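Local coordinates for protein putative polyketide cyclase (Bacillus cereus, PDB 3K0Z) that is of unknown function but, as a SnoaL-like protein of the NTF2 clan, may be a polyketide cyclase, at residues Pro26-Lys31 with Leu100-Asp105; Phe43-Asp48 with Glu52-Gln57; Lys20-Asp25 with Glu35-Ala40; Pro91-Glu96 with Lys120-Phe125; Glu98-Leu101 with Lys106-Ala109. All coordinates share one frame; numbering follows the deposited sequence. Where two conformers were deposited one is given.

How the interactions relate
Starting from the N terminus, interaction 3 comes first, folding helix 30-49 back over strand 22-24 to close a short loop. Interaction 1 opens inside that loop and runs to the end of strand 93-103, so the two cross. Interaction 2, a local turn at the other end of helix 30-49, lies within the span of interaction 1. Interaction 4 also crosses interaction 1, joining the start of strand 93-103 to strand 120-133. It encloses interaction 5, the hairpin of strands 93-103 and 106-117, which shares Leu100 and Leu101 with interaction 1. Interactions 1 and 3 bind the start of helix 30-49 and the preceding segment to the sheet, 2 its end to the next turn; 4 and 5 join strands.

Interaction 1. Residues Pro26-Lys31 with Leu100-Asp105; sequences PSLSQK and LLVVGD
Leu28 makes the whole contact from its side, meeting Val102 and the backbone of Gly104 just before helix 30-49 begins. The apolar part is one methyl-to-methyl touch: CD1 of Leu28 lies 3.7 Å from CG1 of Val102, and the two side chains cross at about a right angle. With Val102 CG1 anti to the backbone N (chi1 -176°), that branch is the one offered to the leucine. Met36 of helix 30-49 packs on both residues, so the pair belongs to the hydrophobic layer between helix and sheet.

The second kind of contact is methyl against carbonyl. CD2 of Leu28 sits 3.8 Å from Gly104 O, ordinary van der Waals packing on the turn of the hairpin formed by strands 93-103 and 106-117. Gly104 has a positive phi of 57°, which favours glycine, in the loop between the two strands.

Polar bonding runs alongside the contact. Ser29 occupies the N-cap of helix 30-49, its side chain capping a backbone N further on, while Asp25 bonds Ser27 OG and reaches Gly104 N weakly. Val103 packs on Val102 of the second subunit. Only 121 Å² is buried and both direct touches are van der Waals, so the contact between helix entrance and hairpin end is non-directional; the hydrogen bonds lie beside it.

Interaction 2. Residues Phe43-Asp48 with Glu52-Gln57; sequences FYAFWD and EELIPQ
The Phe46 ring has Ile55 over one face: CG1 stands 4.1 Å from the ring centroid and 14° off the normal, a CH-pi contact. Ile55 CD1 extends from there toward the ring's far end, reaching Phe46 CZ at 3.8 Å. The Glu52 backbone approaches the same ring obliquely, its CA 4.1 Å from Phe46 CE1. Trp47, the next residue, carries Phe46 CD2 over the centre of one indole face and has Phe43 CE2 at its edge, in plane. On the Phe43 ring, Trp47 NE1 lies over one face toward the rim, with Tyr44 OH at the edge.

All this sits where helix 30-49, a long helix packed on the curved sheet in the NTF2-like fold, ends and the chain turns into the short helix 55-58. Phe46 and Ala45 look toward that turn; Tyr44 and Phe43 look the other way, to strands 93-103 and 120-133, where Tyr44 OH bonds Asp128.

Beside the aromatic contact, Leu54 pushes CD1 into the side of the helix. This methyl lies 3.7 Å from Ala45 CB and 3.5 Å from Phe46 N; the phenylalanine CG swings anti to its own nitrogen (chi1 171°), which carries the ring past Leu54 to Ile55. Outside the apolar zone, Gln57 NE2 donates an almost straight bond (175°) to Glu53 O, 3.0 Å away and from above the carbonyl plane.

Interaction 3. Residues Lys20-Asp25 with Glu35-Ala40; sequences KAMTID and EMVHAA
Met22, a selenomethionine, lays its selenium over the fork of Val37, with SE 3.9 Å from CG2 and 4.2 Å from CG1 of that valine. This is helix-on-sheet packing of the NTF2-like fold: helix 30-49 covers one face of the curved sheet, and strand 22-24 is the outermost strand on that side within the chain, parallel to its neighbour 93-103. The two side chains cross at about a right angle. A bend at the last torsion of Met22 (chi3 -64°) turns CE aside, so selenium itself does the touching.

The backbones stay well apart, and the contact buries just 88 Å² between the segments. Other groups help fill the layer: Leu100 of strand 93-103 packs on both Met22 and Val37, and Leu12 packs on Val37 as well. On its other face the strand meets the second subunit, where Thr23 packs against Val103 of that chain.

Val37 turns CG1 anti to its backbone N (chi1 167°), which places both methyls near the selenium. Ile24 adds a looser touch in the conformer modelled here, one of two: its CD1 ends 4.3 Å from Val37 CG2, the same methyl that meets the selenium.

Interaction 4. Residues Pro91-Glu96 with Lys120-Phe125; sequences PNIHCE and KKIDFF
Ile93 meets Ile122 and Phe124 by a single methyl, CD1, reaching over the intervening strand 106-117. The two strands involved are therefore not bonded neighbours, and their closest CA atoms, those of Ile93 and Ile122, are 8.1 Å apart. What bridges the gap is the isoleucine chain: CG1 lies anti to the backbone N (chi1 -165°), carrying CD1 over to within 4.1 Å of Ile122 CG2 and 4.4 Å of Phe124 CE1.

This inner part is well filled. Ile122 CG2 also sits in plane at the edge of the Phe124 ring, while the Ile93 methyl comes to that ring obliquely. Phe86 of helix 76-87 packs on Ile93 and Phe124, Leu149 of helix 146-152 on Ile122 and Phe124, and the Phe113 ring of the intervening strand meets that of Phe124 with planes about 10° apart. The contact thus belongs to the core under the helices of this NTF2-like fold.

The outer side differs, for His94 and Asp123 are exposed. Asn92, centre of an inverse gamma turn closed by a weak bond from Ile93 N to Pro91 O, takes a bond at OD1 from His94 NE2 (2.8 Å, 150°), the donor tilted from the carbonyl plane. Other bonds leave the segment: Asn92 ND2 is hydrogen-bonded to Thr116 OG1 of strand 106-117, and Glu96 forms a salt bridge with Lys20.

With 75 Å² buried and rather loose apolar touches, the direct attraction is modest; the register of these strands probably rests more on the backbone bonds each makes with strand 106-117.

Interaction 5. Residues Glu98-Leu101 with Lys106-Ala109; sequences EDLL and KVTA
Leu101 and Thr108 form a hydrogen-bonded antiparallel pair in the hairpin of strands 93-103 and 106-117, part of the curved sheet of the NTF2-like fold. Leu101 N donates to Thr108 O at 2.8 Å (169°), and Thr108 N returns a bond to Leu101 O at 2.9 Å (164°). Their CB atoms stand 4.0 Å apart on the sheet face turned to the second subunit.

Leu100 pairs with Ala109 in the next, non-hydrogen-bonded position and points to the other face, beneath helix 30-49. Its CD1 touches two partners on the opposite strand, Val107 CG1 at 3.6 Å and Ala109 CB at 3.6 Å. Ala40 of the helix packs on this leucine, and Met36 on Val107.

Further out, Glu98 and Asp99 both face Arg110 in a classic beta bulge. The polar ends find partners across the subunit interface: Asp99 OD2 pairs in a salt bridge with Lys106 NZ of the second subunit, Lys106 NZ likewise with Asp99 OD2 of that chain, and Thr108 OG1 hydrogen-bonds Thr108 OG1 of the second subunit. A water sits beside this last pair, donating to Leu101 O at 3.0 Å and bonded to Thr108 OG1 at 2.7 Å.

Interaction 1. Residues Pro26-Lys31 with Leu100-Asp105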
# COMPACT_ATOMS: atom_id res chain seq x y z
N PRO A 26 -0.72 -14.35 -14.94
CA PRO A 26 -1.10 -15.51 -15.74
C PRO A 26 -0.13 -16.68 -15.74
O PRO A 26 -0.51 -17.79 -16.08
CB PRO A 26 -1.18 -14.95 -17.17
CG PRO A 26 -1.30 -13.51 -17.02
CD PRO A 26 -0.67 -13.12 -15.74
N SER A 27 1.10 -16.42 -15.34
CA SER A 27 2.14 -17.41 -15.35
C SER A 27 2.05 -18.31 -14.13
O SER A 27 2.60 -19.39 -14.16
CB SER A 27 3.51 -16.72 -15.41
OG SER A 27 3.86 -16.18 -14.15
N LEU A 28 1.33 -17.89 -13.09
CA LEU A 28 1.16 -18.75 -11.90
C LEU A 28 0.22 -19.90 -12.27
O LEU A 28 -0.76 -19.69 -12.96
CB LEU A 28 0.60 -17.93 -10.73
CG LEU A 28 1.47 -16.78 -10.20
CD1 LEU A 28 0.76 -15.96 -9.14
CD2 LEU A 28 2.75 -17.33 -9.65
N SER A 29 0.53 -21.11 -11.81
CA SER A 29 -0.37 -22.23 -11.97
C SER A 29 -1.63 -21.97 -11.15
O SER A 29 -1.64 -21.17 -10.19
CB SER A 29 0.27 -23.53 -11.46
OG SER A 29 0.21 -23.53 -10.03
N GLN A 30 -2.71 -22.65 -11.51
CA GLN A 30 -3.92 -22.56 -10.71
C GLN A 30 -3.68 -22.79 -9.25
O GLN A 30 -4.23 -22.09 -8.42
CB GLN A 30 -4.94 -23.61 -11.13
CG GLN A 30 -5.78 -23.19 -12.21
CD GLN A 30 -6.68 -22.06 -11.79
OE1 GLN A 30 -6.59 -20.95 -12.33
NE2 GLN A 30 -7.54 -22.33 -10.80
N LYS A 31 -2.92 -23.83 -8.93
CA LYS A 31 -2.63 -24.16 -7.55
C LYS A 31 -1.82 -23.04 -6.91
O LYS A 31 -2.14 -22.64 -5.79
CB LYS A 31 -1.88 -25.49 -7.43
CG LYS A 31 -1.25 -25.67 -6.05
CD LYS A 31 -0.87 -27.04 -5.72
CE LYS A 31 -0.61 -27.21 -4.24
NZ LYS A 31 0.52 -26.35 -3.74
N LEU A 100 -6.96 -7.23 -4.80
CA LEU A 100 -5.87 -8.15 -4.57
C LEU A 100 -5.03 -8.31 -5.83
O LEU A 100 -5.55 -8.75 -6.89
CB LEU A 100 -6.45 -9.50 -4.16
CG LEU A 100 -5.66 -10.36 -3.22
CD1 LEU A 100 -5.48 -9.64 -1.81
CD2 LEU A 100 -6.30 -11.77 -3.12
N LEU A 101 -3.73 -8.00 -5.75
CA LEU A 101 -2.79 -8.09 -6.92
C LEU A 101 -1.78 -9.20 -6.64
O LEU A 101 -1.00 -9.11 -5.66
CB LEU A 101 -2.06 -6.78 -7.14
CG LEU A 101 -3.04 -5.60 -7.04
CD1 LEU A 101 -2.25 -4.22 -7.04
CD2 LEU A 101 -4.11 -5.70 -8.17
N VAL A 102 -1.79 -10.23 -7.47
CA VAL A 102 -0.99 -11.45 -7.19
C VAL A 102 0.09 -11.68 -8.25
O VAL A 102 -0.23 -11.88 -9.40
CB VAL A 102 -1.91 -12.67 -7.04
CG1 VAL A 102 -1.10 -13.88 -6.65
CG2 VAL A 102 -3.07 -12.38 -5.99
N VAL A 103 1.37 -11.64 -7.86
CA VAL A 103 2.46 -11.76 -8.84
C VAL A 103 3.71 -12.28 -8.21
O VAL A 103 4.07 -11.88 -7.11
CB VAL A 103 2.72 -10.40 -9.54
CG1 VAL A 103 3.24 -9.29 -8.57
CG2 VAL A 103 3.66 -10.59 -10.79
N GLY A 104 4.36 -13.24 -8.87
CA GLY A 104 5.57 -13.87 -8.33
C GLY A 104 5.24 -14.49 -6.97
O GLY A 104 4.36 -15.29 -6.90
N ASP A 105 5.94 -14.08 -5.91
CA ASP A 105 5.67 -14.56 -4.56
C ASP A 105 5.05 -13.49 -3.68
O ASP A 105 5.05 -13.64 -2.46
CB ASP A 105 6.98 -14.98 -3.90
CG ASP A 105 7.58 -16.19 -4.54
OD1 ASP A 105 6.81 -17.03 -5.06
OD2 ASP A 105 8.82 -16.30 -4.48

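Interaction 2. Residues Phe43-Asp48 with Glu52-Gln57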
# COMPACT_ATOMS: atom_id res chain seq x y z
N PHE A 43 -5.93 -14.35 6.11
CA PHE A 43 -5.32 -13.25 6.81
C PHE A 43 -6.37 -12.16 7.06
O PHE A 43 -6.47 -11.66 8.19
CB PHE A 43 -4.11 -12.69 6.01
CG PHE A 43 -3.18 -11.80 6.81
CD1 PHE A 43 -2.55 -12.26 7.96
CD2 PHE A 43 -2.86 -10.52 6.36
CE1 PHE A 43 -1.67 -11.43 8.68
CE2 PHE A 43 -1.93 -9.73 7.05
CZ PHE A 43 -1.36 -10.18 8.20
N TYR A 44 -7.16 -11.79 6.05
CA TYR A 44 -8.20 -10.77 6.30
C TYR A 44 -9.43 -11.33 7.05
O TYR A 44 -10.10 -10.55 7.73
CB TYR A 44 -8.51 -9.90 5.06
CG TYR A 44 -7.20 -9.28 4.64
CD1 TYR A 44 -6.59 -8.33 5.43
CD2 TYR A 44 -6.52 -9.76 3.54
CE1 TYR A 44 -5.30 -7.85 5.16
CE2 TYR A 44 -5.24 -9.26 3.22
CZ TYR A 44 -4.65 -8.31 4.05
OH TYR A 44 -3.40 -7.86 3.76
N ALA A 45 -9.70 -12.63 6.98
CA ALA A 45 -10.67 -13.27 7.91
C ALA A 45 -10.24 -13.07 9.37
O ALA A 45 -11.06 -12.79 10.23
CB ALA A 45 -10.89 -14.76 7.61
N PHE A 46 -8.94 -13.23 9.64
CA PHE A 46 -8.45 -13.03 10.97
C PHE A 46 -8.66 -11.57 11.38
O PHE A 46 -9.19 -11.29 12.45
CB PHE A 46 -6.99 -13.41 11.09
CG PHE A 46 -6.42 -13.01 12.40
CD1 PHE A 46 -6.83 -13.64 13.57
CD2 PHE A 46 -5.56 -11.93 12.49
CE1 PHE A 46 -6.34 -13.23 14.81
CE2 PHE A 46 -5.06 -11.51 13.71
CZ PHE A 46 -5.45 -12.15 14.87
N TRP A 47 -8.25 -10.63 10.54
CA TRP A 47 -8.46 -9.23 10.91
C TRP A 47 -9.94 -8.91 11.05
O TRP A 47 -10.30 -8.06 11.89
CB TRP A 47 -7.82 -8.29 9.92
CG TRP A 47 -6.29 -8.35 9.94
CD1 TRP A 47 -5.48 -8.70 8.91
CD2 TRP A 47 -5.42 -8.06 11.06
NE1 TRP A 47 -4.16 -8.64 9.31
CE2 TRP A 47 -4.10 -8.27 10.63
CE3 TRP A 47 -5.64 -7.63 12.38
CZ2 TRP A 47 -2.99 -8.04 11.45
CZ3 TRP A 47 -4.53 -7.43 13.22
CH2 TRP A 47 -3.22 -7.65 12.75
N ASP A 48 -10.81 -9.56 10.28
CA ASP A 48 -12.24 -9.30 10.40
C ASP A 48 -12.84 -9.91 11.67
O ASP A 48 -13.74 -9.33 12.26
CB ASP A 48 -12.95 -9.80 9.17
CG ASP A 48 -14.44 -9.41 9.11
OD1 ASP A 48 -14.81 -8.24 9.28
OD2 ASP A 48 -15.24 -10.31 8.90
N GLU A 52 -8.14 -16.54 16.49
CA GLU A 52 -6.71 -16.88 16.57
C GLU A 52 -6.31 -18.23 15.98
O GLU A 52 -5.18 -18.40 15.58
CB GLU A 52 -6.20 -16.78 18.01
CG GLU A 52 -6.27 -15.34 18.57
CD GLU A 52 -5.68 -15.26 20.00
OE1 GLU A 52 -5.28 -16.31 20.54
OE2 GLU A 52 -5.60 -14.15 20.54
N GLU A 53 -7.25 -19.16 15.84
CA GLU A 53 -6.95 -20.44 15.23
C GLU A 53 -6.58 -20.30 13.74
O GLU A 53 -5.97 -21.20 13.16
CB GLU A 53 -8.06 -21.44 15.44
CG GLU A 53 -9.37 -21.17 14.68
CD GLU A 53 -10.37 -20.32 15.47
OE1 GLU A 53 -9.98 -19.64 16.49
OE2 GLU A 53 -11.55 -20.33 15.03
N LEU A 54 -6.91 -19.17 13.13
CA LEU A 54 -6.52 -18.90 11.72
C LEU A 54 -5.04 -18.65 11.58
O LEU A 54 -4.41 -18.91 10.52
CB LEU A 54 -7.29 -17.69 11.17
CG LEU A 54 -8.78 -17.90 10.88
CD1 LEU A 54 -9.34 -16.60 10.48
CD2 LEU A 54 -8.99 -19.01 9.76
N ILE A 55 -4.43 -18.11 12.61
CA ILE A 55 -3.02 -17.69 12.51
C ILE A 55 -2.05 -18.78 12.02
O ILE A 55 -1.35 -18.61 11.02
CB ILE A 55 -2.54 -17.01 13.82
CG1 ILE A 55 -3.27 -15.68 13.99
CG2 ILE A 55 -1.02 -16.76 13.80
CD1 ILE A 55 -3.08 -15.03 15.33
N PRO A 56 -2.00 -19.92 12.70
CA PRO A 56 -1.12 -20.93 12.17
C PRO A 56 -1.52 -21.52 10.81
O PRO A 56 -0.73 -22.24 10.20
CB PRO A 56 -1.14 -22.02 13.24
CG PRO A 56 -2.30 -21.74 14.09
CD PRO A 56 -2.67 -20.34 13.93
N GLN A 57 -2.74 -21.25 10.33
CA GLN A 57 -3.09 -21.72 9.01
C GLN A 57 -2.69 -20.70 7.95
O GLN A 57 -2.80 -20.97 6.76
CB GLN A 57 -4.59 -21.99 8.91
CG GLN A 57 -5.11 -23.04 9.91
CD GLN A 57 -6.60 -23.16 9.86
OE1 GLN A 57 -7.14 -23.72 8.92
NE2 GLN A 57 -7.29 -22.67 10.89

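Interaction 3. Residues Lys20-Asp25 with Glu35-Ala40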
# COMPACT_ATOMS: atom_id res chain seq x y z
N LYS A 20 -13.05 -7.85 -3.99
CA LYS A 20 -13.99 -7.21 -4.88
C LYS A 20 -13.42 -7.10 -6.29
O LYS A 20 -14.17 -7.05 -7.26
CB LYS A 20 -14.38 -5.82 -4.37
CG LYS A 20 -15.15 -5.85 -3.09
CD LYS A 20 -15.97 -4.57 -2.91
CE LYS A 20 -16.30 -4.34 -1.44
NZ LYS A 20 -16.54 -5.61 -0.69
N ALA A 21 -12.09 -7.04 -6.39
CA ALA A 21 -11.36 -7.00 -7.68
C ALA A 21 -10.04 -7.74 -7.47
O ALA A 21 -9.51 -7.78 -6.35
CB ALA A 21 -11.12 -5.56 -8.13
N MSE A 22 -9.54 -8.39 -8.52
CA MSE A 22 -8.27 -9.09 -8.45
C MSE A 22 -7.56 -9.06 -9.77
O MSE A 22 -8.21 -9.16 -10.81
CB MSE A 22 -8.47 -10.59 -8.18
CG MSE A 22 -8.67 -10.97 -6.80
SE MSE A 22 -8.65 -12.93 -6.55
CE MSE A 22 -10.05 -13.42 -7.47
N THR A 23 -6.23 -9.01 -9.71
CA THR A 23 -5.38 -9.21 -10.84
C THR A 23 -4.37 -10.32 -10.48
O THR A 23 -3.60 -10.20 -9.51
CB THR A 23 -4.66 -7.90 -11.22
OG1 THR A 23 -5.64 -6.91 -11.54
CG2 THR A 23 -3.73 -8.12 -12.38
N ILE A 24 -4.39 -11.39 -11.26
CA ILE A 24 -3.47 -12.49 -11.05
C ILE A 24 -2.54 -12.74 -12.24
O ILE A 24 -2.99 -12.92 -13.38
CB ILE A 24 -4.20 -13.80 -10.74
CG1 ILE A 24 -5.25 -13.59 -9.63
CG2 ILE A 24 -3.14 -14.83 -10.37
CD1 ILE A 24 -6.20 -14.80 -9.36
N ASP A 25 -1.25 -12.76 -11.94
CA ASP A 25 -0.16 -13.09 -12.89
C ASP A 25 -0.54 -14.40 -13.61
O ASP A 25 -0.71 -15.42 -12.96
CB ASP A 25 1.09 -13.28 -12.01
CG ASP A 25 2.33 -13.79 -12.73
OD1 ASP A 25 2.31 -14.17 -13.92
OD2 ASP A 25 3.35 -13.86 -12.01
N GLU A 35 -3.38 -20.83 -3.71
CA GLU A 35 -2.85 -20.83 -2.35
C GLU A 35 -2.44 -19.41 -1.86
O GLU A 35 -2.53 -19.09 -0.67
CB GLU A 35 -1.76 -21.88 -2.21
CG GLU A 35 -0.47 -21.50 -2.85
CD GLU A 35 0.47 -22.68 -3.09
OE1 GLU A 35 0.13 -23.82 -2.71
OE2 GLU A 35 1.59 -22.44 -3.65
N MSE A 36 -2.04 -18.54 -2.76
CA MSE A 36 -1.75 -17.16 -2.42
C MSE A 36 -3.03 -16.38 -2.11
O MSE A 36 -3.08 -15.62 -1.13
CB MSE A 36 -0.95 -16.51 -3.57
CG MSE A 36 0.42 -17.08 -3.66
SE MSE A 36 1.32 -16.55 -5.29
CE MSE A 36 2.09 -14.81 -4.67
N VAL A 37 -4.07 -16.56 -2.92
CA VAL A 37 -5.35 -15.86 -2.67
C VAL A 37 -5.96 -16.35 -1.35
O VAL A 37 -6.41 -15.55 -0.54
CB VAL A 37 -6.34 -16.03 -3.85
CG1 VAL A 37 -7.71 -15.59 -3.46
CG2 VAL A 37 -5.84 -15.24 -5.07
N HIS A 38 -5.91 -17.66 -1.10
CA HIS A 38 -6.45 -18.24 0.11
C HIS A 38 -5.70 -17.75 1.35
O HIS A 38 -6.31 -17.52 2.37
CB HIS A 38 -6.41 -19.76 0.03
CG HIS A 38 -7.48 -20.33 -0.86
ND1 HIS A 38 -7.72 -21.68 -0.96
CD2 HIS A 38 -8.40 -19.71 -1.64
CE1 HIS A 38 -8.73 -21.87 -1.80
NE2 HIS A 38 -9.17 -20.69 -2.21
N ALA A 39 -4.40 -17.56 1.26
CA ALA A 39 -3.65 -17.04 2.42
C ALA A 39 -4.13 -15.63 2.72
O ALA A 39 -4.32 -15.23 3.87
CB ALA A 39 -2.13 -17.06 2.14
N ALA A 40 -4.34 -14.86 1.66
CA ALA A 40 -4.85 -13.48 1.83
C ALA A 40 -6.22 -13.52 2.44
O ALA A 40 -6.48 -12.76 3.34
CB ALA A 40 -4.90 -12.78 0.50

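Interaction 4. Residues Pro91-Glu96 with Lys120-Phe125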
# COMPACT_ATOMS: atom_id res chain seq x y z
N PRO A 91 -15.10 -2.06 18.90
CA PRO A 91 -15.52 -3.44 18.71
C PRO A 91 -16.43 -3.65 17.49
O PRO A 91 -16.44 -4.73 16.93
CB PRO A 91 -16.26 -3.79 20.01
CG PRO A 91 -16.66 -2.51 20.58
CD PRO A 91 -15.68 -1.47 20.11
N ASN A 92 -17.21 -2.64 17.08
CA ASN A 92 -17.99 -2.78 15.86
C ASN A 92 -17.13 -2.37 14.66
O ASN A 92 -17.19 -1.22 14.19
CB ASN A 92 -19.24 -1.91 15.91
CG ASN A 92 -20.12 -2.12 14.70
OD1 ASN A 92 -20.13 -3.20 14.09
ND2 ASN A 92 -20.86 -1.08 14.32
N ILE A 93 -16.35 -3.33 14.18
CA ILE A 93 -15.40 -3.16 13.09
C ILE A 93 -15.47 -4.36 12.14
O ILE A 93 -15.68 -5.49 12.58
CB ILE A 93 -13.93 -3.02 13.64
CG1 ILE A 93 -13.01 -2.46 12.54
CG2 ILE A 93 -13.42 -4.38 14.25
CD1 ILE A 93 -13.33 -1.01 12.12
N HIS A 94 -15.26 -4.09 10.84
CA HIS A 94 -15.40 -5.06 9.76
C HIS A 94 -14.36 -4.77 8.70
O HIS A 94 -14.13 -3.58 8.37
CB HIS A 94 -16.82 -4.92 9.18
CG HIS A 94 -17.88 -5.00 10.24
ND1 HIS A 94 -18.38 -6.20 10.69
CD2 HIS A 94 -18.48 -4.04 10.98
CE1 HIS A 94 -19.26 -5.98 11.65
NE2 HIS A 94 -19.34 -4.67 11.85
N CYS A 95 -13.77 -5.82 8.14
CA CYS A 95 -12.69 -5.71 7.14
C CYS A 95 -13.13 -6.36 5.82
O CYS A 95 -13.60 -7.49 5.86
CB CYS A 95 -11.46 -6.45 7.69
SG CYS A 95 -10.07 -6.47 6.54
N GLU A 96 -12.96 -5.65 4.70
CA GLU A 96 -13.23 -6.15 3.36
C GLU A 96 -12.01 -5.95 2.46
O GLU A 96 -11.24 -5.01 2.66
CB GLU A 96 -14.41 -5.41 2.79
CG GLU A 96 -15.72 -5.75 3.45
CD GLU A 96 -16.93 -5.35 2.55
OE1 GLU A 96 -17.10 -4.16 2.22
OE2 GLU A 96 -17.68 -6.25 2.14
N LYS A 120 -20.69 7.70 15.65
CA LYS A 120 -20.00 8.17 14.46
C LYS A 120 -19.57 7.00 13.58
O LYS A 120 -19.22 5.94 14.08
CB LYS A 120 -18.78 9.02 14.86
CG LYS A 120 -19.09 10.41 15.45
N LYS A 121 -19.57 7.23 12.26
CA LYS A 121 -19.09 6.26 11.27
C LYS A 121 -17.57 6.17 11.22
O LYS A 121 -16.89 7.20 11.20
CB LYS A 121 -19.60 6.62 9.87
N ILE A 122 -17.06 4.94 11.20
CA ILE A 122 -15.66 4.64 11.05
C ILE A 122 -15.52 4.11 9.64
O ILE A 122 -16.29 3.25 9.21
CB ILE A 122 -15.18 3.54 12.04
CG1 ILE A 122 -15.21 4.07 13.46
CG2 ILE A 122 -13.75 3.07 11.72
CD1 ILE A 122 -14.39 5.34 13.70
N ASP A 123 -14.55 4.62 8.90
CA ASP A 123 -14.33 4.19 7.53
C ASP A 123 -12.94 4.62 7.13
O ASP A 123 -12.70 5.80 6.94
CB ASP A 123 -15.35 4.82 6.58
CG ASP A 123 -15.23 4.30 5.14
OD1 ASP A 123 -14.30 3.50 4.77
OD2 ASP A 123 -16.11 4.69 4.36
N PHE A 124 -12.01 3.68 7.07
CA PHE A 124 -10.64 3.97 6.68
C PHE A 124 -10.09 2.81 5.89
O PHE A 124 -10.62 1.70 5.95
CB PHE A 124 -9.73 4.31 7.90
CG PHE A 124 -9.48 3.14 8.83
CD1 PHE A 124 -10.40 2.84 9.85
CD2 PHE A 124 -8.35 2.34 8.69
CE1 PHE A 124 -10.19 1.76 10.69
CE2 PHE A 124 -8.14 1.26 9.55
CZ PHE A 124 -9.06 0.98 10.56
N PHE A 125 -9.02 3.08 5.16
CA PHE A 125 -8.39 2.06 4.34
C PHE A 125 -6.95 1.68 4.72
O PHE A 125 -6.29 2.35 5.52
CB PHE A 125 -8.48 2.46 2.87
CG PHE A 125 -7.44 3.42 2.44
CD1 PHE A 125 -7.62 4.77 2.60
CD2 PHE A 125 -6.27 2.98 1.81
CE1 PHE A 125 -6.66 5.68 2.18
CE2 PHE A 125 -5.31 3.88 1.38
CZ PHE A 125 -5.53 5.26 1.60

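Interaction 5. Residues Glu98-Leu101 with Lys106-Ala109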
# COMPACT_ATOMS: atom_id res chain seq x y z
N GLU A 98 -10.78 -4.87 -0.93
CA GLU A 98 -11.14 -4.13 -2.12
C GLU A 98 -10.41 -4.58 -3.37
O GLU A 98 -11.00 -4.61 -4.46
CB GLU A 98 -10.94 -2.63 -1.93
CG GLU A 98 -11.72 -2.04 -0.77
CD GLU A 98 -13.22 -2.09 -0.98
OE1 GLU A 98 -13.66 -1.89 -2.13
OE2 GLU A 98 -13.96 -2.35 -0.02
N ASP A 99 -9.16 -4.95 -3.26
CA ASP A 99 -8.41 -5.32 -4.45
C ASP A 99 -7.24 -6.22 -4.00
O ASP A 99 -6.72 -6.06 -2.90
CB ASP A 99 -7.96 -4.06 -5.18
CG ASP A 99 -7.47 -4.31 -6.63
OD1 ASP A 99 -7.58 -5.43 -7.16
OD2 ASP A 99 -6.93 -3.33 -7.22
N LEU A 100 -6.96 -7.23 -4.80
CA LEU A 100 -5.87 -8.15 -4.57
C LEU A 100 -5.03 -8.31 -5.83
O LEU A 100 -5.55 -8.75 -6.89
CB LEU A 100 -6.45 -9.50 -4.16
CG LEU A 100 -5.66 -10.36 -3.22
CD1 LEU A 100 -5.48 -9.64 -1.81
CD2 LEU A 100 -6.30 -11.77 -3.12
N LEU A 101 -3.73 -8.00 -5.75
CA LEU A 101 -2.79 -8.09 -6.92
C LEU A 101 -1.78 -9.20 -6.64
O LEU A 101 -1.00 -9.11 -5.66
CB LEU A 101 -2.06 -6.78 -7.14
CG LEU A 101 -3.04 -5.60 -7.04
CD1 LEU A 101 -2.25 -4.22 -7.04
CD2 LEU A 101 -4.11 -5.70 -8.17
N LYS A 106 4.47 -12.44 -4.29
CA LYS A 106 3.97 -11.27 -3.56
C LYS A 106 2.47 -11.06 -3.81
O LYS A 106 1.93 -11.36 -4.89
CB LYS A 106 4.78 -10.01 -3.95
CG LYS A 106 6.28 -10.01 -3.55
CD LYS A 106 6.61 -9.17 -2.37
CE LYS A 106 8.10 -9.27 -1.99
NZ LYS A 106 9.07 -8.48 -2.81
N VAL A 107 1.79 -10.59 -2.77
CA VAL A 107 0.36 -10.25 -2.87
C VAL A 107 0.19 -8.83 -2.33
O VAL A 107 0.64 -8.54 -1.25
CB VAL A 107 -0.54 -11.21 -2.04
CG1 VAL A 107 -2.04 -10.76 -2.09
CG2 VAL A 107 -0.45 -12.61 -2.56
N THR A 108 -0.45 -7.95 -3.09
CA THR A 108 -0.82 -6.64 -2.56
C THR A 108 -2.29 -6.68 -2.29
O THR A 108 -3.05 -7.08 -3.17
CB THR A 108 -0.58 -5.55 -3.58
OG1 THR A 108 0.80 -5.58 -4.00
CG2 THR A 108 -0.94 -4.19 -2.96
N ALA A 109 -2.69 -6.27 -1.09
CA ALA A 109 -4.09 -6.16 -0.73
C ALA A 109 -4.43 -4.72 -0.39
O ALA A 109 -3.66 -4.08 0.36
CB ALA A 109 -4.46 -7.10 0.50
O HOH W 1 1.30 -7.23 -6.08